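Local atomic coordinates of (S)-imine reductase (Streptomyces sp. GF3546, PDB entry 4OQY), a protein that reduces imines to amines with S selectivity, takes part in reductive amination of ketones, and binds NADPH as its cofactor. Residues 262-267 and 283-288; 183-188 and 251-256; 95-100 and 168-173. All blocks are in the same frame, centred on the assembly; numbering follows the deposited sequence.

Contact 1: 262-267 and 283-288; sequences AEIFKA and EVLKKP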
loop_
_atom_site.group_PDB
_atom_site.type_symbol
_atom_site.label_atom_id
_atom_site.label_comp_id
_atom_site.label_asym_id
_atom_site.label_seq_id
_atom_site.Cartn_x
_atom_site.Cartn_y
_atom_site.Cartn_z
ATOM N N ALA B 262 -7.757 8.289 9.128
ATOM C CA ALA B 262 -9.062 8.863 9.482
ATOM C C ALA B 262 -9.033 10.389 9.547
ATOM O O ALA B 262 -9.994 11.056 9.163
ATOM C CB ALA B 262 -9.541 8.298 10.806
ATOM N N GLU B 263 -7.930 10.921 10.045
ATOM C CA GLU B 263 -7.741 12.375 10.184
ATOM C C GLU B 263 -7.774 13.061 8.827
ATOM O O GLU B 263 -8.350 14.146 8.649
ATOM C CB GLU B 263 -6.368 12.629 10.793
ATOM C CG GLU B 263 -6.389 12.626 12.303
ATOM C CD GLU B 263 -6.723 14.001 12.814
ATOM O OE1 GLU B 263 -5.876 14.922 12.724
ATOM O OE2 GLU B 263 -7.855 14.164 13.298
ATOM N N ILE B 264 -7.151 12.397 7.860
ATOM C CA ILE B 264 -7.152 12.897 6.499
ATOM C C ILE B 264 -8.556 12.846 5.873
ATOM O O ILE B 264 -9.013 13.845 5.339
ATOM C CB ILE B 264 -6.103 12.172 5.655
ATOM C CG1 ILE B 264 -4.704 12.568 6.170
ATOM C CG2 ILE B 264 -6.275 12.506 4.180
ATOM C CD1 ILE B 264 -3.630 11.528 5.855
ATOM N N PHE B 265 -9.230 11.696 5.923
ATOM C CA PHE B 265 -10.634 11.637 5.507
ATOM C C PHE B 265 -11.500 12.644 6.257
ATOM O O PHE B 265 -12.322 13.317 5.657
ATOM C CB PHE B 265 -11.199 10.248 5.682
ATOM C CG PHE B 265 -10.852 9.343 4.533
ATOM C CD1 PHE B 265 -9.601 8.758 4.453
ATOM C CD2 PHE B 265 -11.751 9.142 3.503
ATOM C CE1 PHE B 265 -9.268 7.909 3.379
ATOM C CE2 PHE B 265 -11.422 8.298 2.435
ATOM C CZ PHE B 265 -10.169 7.727 2.366
ATOM N N LYS B 266 -11.315 12.751 7.562
ATOM C CA LYS B 266 -12.059 13.777 8.332
ATOM C C LYS B 266 -11.863 15.196 7.753
ATOM O O LYS B 266 -12.826 15.964 7.613
ATOM C CB LYS B 266 -11.663 13.705 9.815
ATOM C CG LYS B 266 -12.308 14.752 10.703
ATOM C CD LYS B 266 -11.890 14.709 12.164
ATOM C CE LYS B 266 -10.402 14.962 12.323
ATOM N NZ LYS B 266 -10.087 16.074 13.282
ATOM N N ALA B 267 -10.636 15.569 7.416
ATOM C CA ALA B 267 -10.412 16.922 6.924
ATOM C C ALA B 267 -11.109 17.145 5.597
ATOM O O ALA B 267 -11.599 18.214 5.326
ATOM C CB ALA B 267 -8.924 17.212 6.813
ATOM N N GLU B 283 -6.258 17.561 -2.807
ATOM C CA GLU B 283 -6.425 18.962 -2.323
ATOM C C GLU B 283 -6.215 19.097 -0.832
ATOM O O GLU B 283 -5.601 20.050 -0.364
ATOM C CB GLU B 283 -7.828 19.513 -2.603
ATOM C CG GLU B 283 -8.306 19.434 -4.033
ATOM C CD GLU B 283 -7.292 19.990 -4.998
ATOM O OE1 GLU B 283 -6.846 21.138 -4.791
ATOM O OE2 GLU B 283 -6.935 19.260 -5.956
ATOM N N VAL B 284 -6.751 18.155 -0.078
ATOM C CA VAL B 284 -6.571 18.136 1.353
ATOM C C VAL B 284 -5.092 17.995 1.704
ATOM O O VAL B 284 -4.609 18.595 2.649
ATOM C CB VAL B 284 -7.343 16.970 1.978
ATOM C CG1 VAL B 284 -7.126 16.922 3.481
ATOM C CG2 VAL B 284 -8.822 17.064 1.622
ATOM N N LEU B 285 -4.370 17.177 0.951
ATOM C CA LEU B 285 -2.982 16.902 1.298
ATOM C C LEU B 285 -1.986 17.955 0.830
ATOM O O LEU B 285 -0.827 17.901 1.194
ATOM C CB LEU B 285 -2.577 15.520 0.762
ATOM C CG LEU B 285 -3.331 14.343 1.396
ATOM C CD1 LEU B 285 -3.016 13.056 0.653
ATOM C CD2 LEU B 285 -3.035 14.170 2.878
ATOM N N LYS B 286 -2.433 18.898 0.018
ATOM C CA LYS B 286 -1.543 19.928 -0.514
ATOM C C LYS B 286 -1.053 20.921 0.536
ATOM O O LYS B 286 -0.032 21.553 0.310
ATOM C CB LYS B 286 -2.224 20.676 -1.647
ATOM C CG LYS B 286 -2.426 19.809 -2.865
ATOM C CD LYS B 286 -2.930 20.681 -3.981
ATOM C CE LYS B 286 -2.932 19.907 -5.269
ATOM N NZ LYS B 286 -4.136 20.242 -6.074
ATOM N N LYS B 287 -1.754 21.055 1.665
ATOM C CA LYS B 287 -1.378 22.052 2.698
ATOM C C LYS B 287 -1.421 21.446 4.069
ATOM O O LYS B 287 -2.310 20.672 4.360
ATOM C CB LYS B 287 -2.352 23.242 2.735
ATOM C CG LYS B 287 -2.663 23.898 1.400
ATOM C CD LYS B 287 -3.741 23.139 0.621
ATOM C CE LYS B 287 -3.767 23.550 -0.851
ATOM N NZ LYS B 287 -4.813 22.840 -1.650
ATOM N N PRO B 288 -0.494 21.828 4.943
ATOM C CA PRO B 288 -0.721 21.459 6.319
ATOM C C PRO B 288 -1.696 22.462 6.954
ATOM O O PRO B 288 -2.642 22.073 7.637
ATOM C CB PRO B 288 0.674 21.600 6.935
ATOM C CG PRO B 288 1.391 22.612 6.073
ATOM C CD PRO B 288 0.553 22.858 4.843
#
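Val284 meets Ala267 through a single branch: its CG1 lies 3.8 Å from Ala267 CB, and the same methyl comes within 4.1 Å of Ile264 O, one turn back on the helix. Both Val284 and Ala267 point their CB atoms at the opposite backbone, and it is here, with CA atoms 6.9 Å apart, that the two backbones come closest. CG1 stands anti to the backbone N (chi1 178°), which carries it to the helix surface between Ala267 CB and Ile264 O.

Leu285 starts off to one side, but the end of its side chain turns back to Ile264. The CD2 methyl is the part that touches, 3.9 Å from Ile264 CG2 and at nearly the same distance from CG1 and CD1, so the leucine methyl lies against three of the isoleucine carbons while the two side chains cross at about a right angle. The side-chain contacts across the interface are apolar. Next, Lys286 runs out extended to Glu283 of its own segment, where its NZ forms a salt bridge with Glu283 OE2 at 3.0 Å, reaching the syn side 33° out of the carboxylate plane. Lys287 NZ donates a hydrogen bond to Glu283 O (3.2 Å), on a lone pair in the carbonyl plane, so both lysines are engaged with Glu283 and not with 262-267.

In the all-helical C-terminal domain, helix 256-270 is thus flanked by the short helix 281-285 and, through Ala262 and Phe265, by helix 234-251, while Leu181 of the second subunit, on its helix 163-192, packs against Ile264 and Phe265.

Contact 2: 183-188 and 251-256; sequences YYQTLA and AGVSTV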
loop_
_atom_site.group_PDB
_atom_site.type_symbol
_atom_site.label_atom_id
_atom_site.label_comp_id
_atom_site.label_asym_id
_atom_site.label_seq_id
_atom_site.Cartn_x
_atom_site.Cartn_y
_atom_site.Cartn_z
ATOM N N TYR B 183 0.647 -3.263 6.048
ATOM C CA TYR B 183 0.800 -4.714 5.982
ATOM C C TYR B 183 1.084 -5.251 7.376
ATOM O O TYR B 183 0.348 -6.077 7.899
ATOM C CB TYR B 183 1.937 -4.988 5.029
ATOM C CG TYR B 183 2.363 -6.397 4.871
ATOM C CD1 TYR B 183 1.675 -7.214 4.012
ATOM C CD2 TYR B 183 3.493 -6.903 5.519
ATOM C CE1 TYR B 183 2.069 -8.513 3.794
ATOM C CE2 TYR B 183 3.896 -8.225 5.311
ATOM C CZ TYR B 183 3.163 -9.012 4.451
ATOM O OH TYR B 183 3.501 -10.334 4.201
ATOM N N TYR B 184 2.083 -4.688 8.040
ATOM C CA TYR B 184 2.338 -5.047 9.438
ATOM C C TYR B 184 1.166 -4.795 10.404
ATOM O O TYR B 184 0.952 -5.575 11.333
ATOM C CB TYR B 184 3.592 -4.334 9.956
ATOM C CG TYR B 184 4.860 -4.774 9.261
ATOM C CD1 TYR B 184 5.025 -6.087 8.800
ATOM C CD2 TYR B 184 5.900 -3.894 9.093
ATOM C CE1 TYR B 184 6.190 -6.476 8.148
ATOM C CE2 TYR B 184 7.058 -4.275 8.467
ATOM C CZ TYR B 184 7.195 -5.562 7.994
ATOM O OH TYR B 184 8.378 -5.900 7.402
ATOM N N GLN B 185 0.419 -3.718 10.165
ATOM C CA GLN B 185 -0.729 -3.345 10.976
ATOM C C GLN B 185 -1.765 -4.455 10.922
ATOM O O GLN B 185 -2.353 -4.815 11.923
ATOM C CB GLN B 185 -1.309 -1.997 10.476
ATOM C CG GLN B 185 -2.479 -1.439 11.273
ATOM C CD GLN B 185 -2.073 -0.771 12.584
ATOM O OE1 GLN B 185 -1.063 -0.086 12.661
ATOM N NE2 GLN B 185 -2.867 -0.989 13.614
ATOM N N THR B 186 -1.962 -5.009 9.735
ATOM C CA THR B 186 -2.896 -6.070 9.539
ATOM C C THR B 186 -2.469 -7.344 10.280
ATOM O O THR B 186 -3.306 -8.084 10.808
ATOM C CB THR B 186 -2.973 -6.331 8.013
ATOM O OG1 THR B 186 -3.849 -5.364 7.405
ATOM C CG2 THR B 186 -3.418 -7.676 7.720
ATOM N N LEU B 187 -1.168 -7.603 10.308
ATOM C CA LEU B 187 -0.675 -8.807 10.963
ATOM C C LEU B 187 -0.841 -8.649 12.481
ATOM O O LEU B 187 -1.211 -9.590 13.175
ATOM C CB LEU B 187 0.774 -9.088 10.563
ATOM C CG LEU B 187 1.041 -9.416 9.078
ATOM C CD1 LEU B 187 2.534 -9.633 8.852
ATOM C CD2 LEU B 187 0.258 -10.627 8.581
ATOM N N ALA B 188 -0.625 -7.433 12.977
ATOM C CA ALA B 188 -0.894 -7.114 14.369
ATOM C C ALA B 188 -2.371 -7.317 14.697
ATOM O O ALA B 188 -2.701 -7.986 15.668
ATOM C CB ALA B 188 -0.482 -5.676 14.675
ATOM N N ALA B 251 -9.422 -3.871 18.878
ATOM C CA ALA B 251 -8.477 -4.978 18.984
ATOM C C ALA B 251 -7.342 -4.700 19.973
ATOM O O ALA B 251 -6.621 -5.617 20.346
ATOM C CB ALA B 251 -7.910 -5.317 17.620
ATOM N N GLY B 252 -7.190 -3.449 20.404
ATOM C CA GLY B 252 -6.159 -3.088 21.357
ATOM C C GLY B 252 -4.785 -2.890 20.753
ATOM O O GLY B 252 -3.804 -2.805 21.477
ATOM N N VAL B 253 -4.695 -2.807 19.436
ATOM C CA VAL B 253 -3.410 -2.622 18.772
ATOM C C VAL B 253 -3.134 -1.135 18.582
ATOM O O VAL B 253 -3.957 -0.298 18.930
ATOM C CB VAL B 253 -3.363 -3.364 17.407
ATOM C CG1 VAL B 253 -3.519 -4.856 17.620
ATOM C CG2 VAL B 253 -4.413 -2.835 16.448
ATOM N N SER B 254 -1.962 -0.805 18.052
ATOM C CA SER B 254 -1.614 0.595 17.782
ATOM C C SER B 254 -2.649 1.208 16.862
ATOM O O SER B 254 -3.099 0.556 15.926
ATOM C CB SER B 254 -0.232 0.682 17.117
ATOM O OG SER B 254 0.043 1.988 16.654
ATOM N N THR B 255 -3.005 2.469 17.110
ATOM C CA THR B 255 -3.898 3.178 16.208
ATOM C C THR B 255 -3.266 4.363 15.503
ATOM O O THR B 255 -3.971 5.080 14.824
ATOM C CB THR B 255 -5.186 3.646 16.903
ATOM O OG1 THR B 255 -4.866 4.462 18.021
ATOM C CG2 THR B 255 -5.984 2.472 17.357
ATOM N N VAL B 256 -1.944 4.508 15.574
ATOM C CA VAL B 256 -1.251 5.669 15.005
ATOM C C VAL B 256 -1.545 5.780 13.515
ATOM O O VAL B 256 -1.946 6.837 12.985
ATOM C CB VAL B 256 0.279 5.618 15.285
ATOM C CG1 VAL B 256 1.021 6.688 14.493
ATOM C CG2 VAL B 256 0.547 5.801 16.777
HETATM O O HOH W 1 -0.602 2.259 14.027
#
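Gln185 reaches from its helix to the loop backbone, its NE2 giving a hydrogen bond to Ser254 O at 2.8 Å with an N-H...O angle of 150°. The side chain leaves extended, CG anti to the backbone N, then bends at chi2 (78°), which swings the amide across to the loop. The donor approaches tilted 21° from the carbonyl plane of Ser254. At the other end of the amide, OE1 accepts from a water 2.8 Å away, and this water also lies 2.7 Å from Ser254 OG, so both ends of the amide have a partner and its rotation is fixed.

The loop joins helices 234-251 and 256-270 of the C-terminal helical domain. It leaves the first by a Schellman motif at Gly252, and Thr255 takes the N-cap position of the second. Between them Val253 turns its CB toward helix 163-192. Its CG2, in the crowded position between backbone N and carbonyl carbon, lies 3.7 Å from Gln185 NE2, while CG1 rests 3.8 Å from Ala188 O and 4.3 Å from Ala188 CB. Leu285 of the second subunit packs on both Gln185 and Val253, covering the amide-valine pair from across the dimer interface.

Contact 3: 95-100 and 168-173; sequences DTPDKA and YYQAQM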
loop_
_atom_site.group_PDB
_atom_site.type_symbol
_atom_site.label_atom_id
_atom_site.label_comp_id
_atom_site.label_asym_id
_atom_site.label_seq_id
_atom_site.Cartn_x
_atom_site.Cartn_y
_atom_site.Cartn_z
ATOM N N ASP B 95 18.536 10.947 -0.582
ATOM C CA ASP B 95 18.337 12.054 0.316
ATOM C C ASP B 95 17.278 12.977 -0.288
ATOM O O ASP B 95 16.661 12.653 -1.304
ATOM C CB ASP B 95 19.673 12.774 0.600
ATOM C CG ASP B 95 19.794 13.242 2.037
ATOM O OD1 ASP B 95 18.791 13.786 2.553
ATOM O OD2 ASP B 95 20.901 13.092 2.629
ATOM N N THR B 96 17.049 14.112 0.352
ATOM C CA THR B 96 15.912 14.933 0.017
ATOM C C THR B 96 16.193 15.759 -1.218
ATOM O O THR B 96 17.348 16.021 -1.526
ATOM C CB THR B 96 15.569 15.908 1.151
ATOM O OG1 THR B 96 16.605 16.895 1.255
ATOM C CG2 THR B 96 15.410 15.159 2.458
ATOM N N PRO B 97 15.126 16.180 -1.911
ATOM C CA PRO B 97 15.275 17.075 -3.042
ATOM C C PRO B 97 16.091 18.315 -2.678
ATOM O O PRO B 97 16.950 18.718 -3.449
ATOM C CB PRO B 97 13.829 17.418 -3.416
ATOM C CG PRO B 97 13.060 16.210 -3.023
ATOM C CD PRO B 97 13.730 15.722 -1.766
ATOM N N ASP B 98 15.848 18.918 -1.521
ATOM C CA ASP B 98 16.610 20.108 -1.176
ATOM C C ASP B 98 18.087 19.820 -0.944
ATOM O O ASP B 98 18.917 20.641 -1.305
ATOM C CB ASP B 98 15.995 20.841 0.019
ATOM C CG ASP B 98 14.731 21.590 -0.351
ATOM O OD1 ASP B 98 14.387 21.667 -1.557
ATOM O OD2 ASP B 98 14.065 22.103 0.571
ATOM N N LYS B 99 18.425 18.668 -0.365
ATOM C CA LYS B 99 19.843 18.265 -0.275
ATOM C C LYS B 99 20.477 18.077 -1.652
ATOM O O LYS B 99 21.619 18.463 -1.863
ATOM C CB LYS B 99 20.028 17.004 0.571
ATOM C CG LYS B 99 19.808 17.232 2.057
ATOM C CD LYS B 99 21.019 17.859 2.726
ATOM C CE LYS B 99 21.184 17.430 4.175
ATOM N NZ LYS B 99 19.909 17.390 4.945
ATOM N N ALA B 100 19.745 17.453 -2.580
ATOM C CA ALA B 100 20.221 17.275 -3.958
ATOM C C ALA B 100 20.517 18.631 -4.622
ATOM O O ALA B 100 21.534 18.801 -5.303
ATOM C CB ALA B 100 19.197 16.487 -4.776
ATOM N N TYR B 168 11.159 11.998 -7.039
ATOM C CA TYR B 168 10.506 10.778 -7.500
ATOM C C TYR B 168 10.861 9.605 -6.600
ATOM O O TYR B 168 9.999 8.799 -6.265
ATOM C CB TYR B 168 10.911 10.439 -8.917
ATOM C CG TYR B 168 10.226 11.208 -10.005
ATOM C CD1 TYR B 168 10.590 12.520 -10.301
ATOM C CD2 TYR B 168 9.229 10.615 -10.779
ATOM C CE1 TYR B 168 9.980 13.218 -11.333
ATOM C CE2 TYR B 168 8.607 11.308 -11.791
ATOM C CZ TYR B 168 8.991 12.595 -12.085
ATOM O OH TYR B 168 8.372 13.261 -13.117
ATOM N N TYR B 169 12.129 9.511 -6.210
ATOM C CA TYR B 169 12.569 8.450 -5.302
ATOM C C TYR B 169 11.848 8.526 -3.961
ATOM O O TYR B 169 11.334 7.528 -3.476
ATOM C CB TYR B 169 14.083 8.457 -5.070
ATOM C CG TYR B 169 14.544 7.366 -4.131
ATOM C CD1 TYR B 169 14.740 6.078 -4.581
ATOM C CD2 TYR B 169 14.777 7.638 -2.786
ATOM C CE1 TYR B 169 15.142 5.072 -3.716
ATOM C CE2 TYR B 169 15.184 6.646 -1.919
ATOM C CZ TYR B 169 15.368 5.363 -2.401
ATOM O OH TYR B 169 15.762 4.379 -1.551
ATOM N N GLN B 170 11.784 9.714 -3.363
ATOM C CA GLN B 170 11.110 9.849 -2.095
ATOM C C GLN B 170 9.602 9.599 -2.235
ATOM O O GLN B 170 8.977 9.173 -1.286
ATOM C CB GLN B 170 11.384 11.223 -1.461
ATOM C CG GLN B 170 12.865 11.537 -1.170
ATOM C CD GLN B 170 13.561 10.521 -0.271
ATOM O OE1 GLN B 170 14.788 10.381 -0.305
ATOM N NE2 GLN B 170 12.794 9.796 0.513
ATOM N N ALA B 171 9.022 9.887 -3.400
ATOM C CA ALA B 171 7.612 9.542 -3.646
ATOM C C ALA B 171 7.444 8.032 -3.608
ATOM O O ALA B 171 6.522 7.507 -2.985
ATOM C CB ALA B 171 7.127 10.113 -4.969
ATOM N N GLN B 172 8.344 7.343 -4.294
ATOM C CA GLN B 172 8.354 5.881 -4.282
ATOM C C GLN B 172 8.470 5.329 -2.856
ATOM O O GLN B 172 7.752 4.414 -2.486
ATOM C CB GLN B 172 9.477 5.356 -5.201
ATOM C CG GLN B 172 9.797 3.877 -5.095
ATOM C CD GLN B 172 10.889 3.433 -6.071
ATOM O OE1 GLN B 172 11.103 4.036 -7.135
ATOM N NE2 GLN B 172 11.575 2.348 -5.717
ATOM N N MET B 173 9.346 5.916 -2.040
ATOM C CA MET B 173 9.555 5.421 -0.693
ATOM C C MET B 173 8.380 5.786 0.213
ATOM O O MET B 173 8.092 5.046 1.133
ATOM C CB MET B 173 10.907 5.874 -0.143
ATOM C CG MET B 173 12.100 5.338 -0.931
ATOM S SD MET B 173 12.004 3.592 -1.356
ATOM C CE MET B 173 12.244 2.934 0.297
#
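Gln170 swings its CG anti to its own carbonyl carbon (chi1 -60°) and bends again at chi2 (-57°), turning the amide to Asp95 O and laying CG beside Pro97. As modelled, its OE1 is 3.1 Å from Asp95 O; the amide is probably turned over, in which case the pair may be a hydrogen bond. The aliphatic part of the side chain is surer, with CG 4.3 Å from Pro97 CD. Shortened to an alanine, Gln170 would probably leave the carbonyl of Asp95 without this polar neighbour and open a gap beside the proline ring.

The contact joins the Rossmann-type nucleotide-binding domain to helix 163-192, the long helix that leads into the C-terminal domain, as in other members of this family. Its Rossmann side is the start of helix 97-109, next to Ser94, which binds NADPH. Thr96 is the N-cap, its OG1 accepting from Lys99 N at 3.0 Å and 163°. Just before it, Asp95 OD1 accepts a hydrogen bond from Thr96 N at 2.8 Å on its anti lone pair, while OD2 accepts from Tyr70 N, so the carboxylate links the approach to this helix with the start of helix 70-77. Thr247 of the second subunit packs against both Pro97 and Gln170.

Overall arrangement
From the N terminus, the chain builds the nucleotide-binding sheet, and contact 3 closes the first long loop when helix 163-192 returns to the start of helix 97-109, tying the two domains together. Further along the same helix, contact 2 opens and closes after 62 intervening residues at the turn before helix 256-270. Contact 1 follows at the C-terminal end, joining that helix to 281-285. The three are in series; none nests in or crosses another. Contacts 2 and 3 share helix 163-192, yet their centres lie 28 Å apart. All three reach the second subunit, where Leu285 of contact 1 in one chain packs on contact 2 of the other.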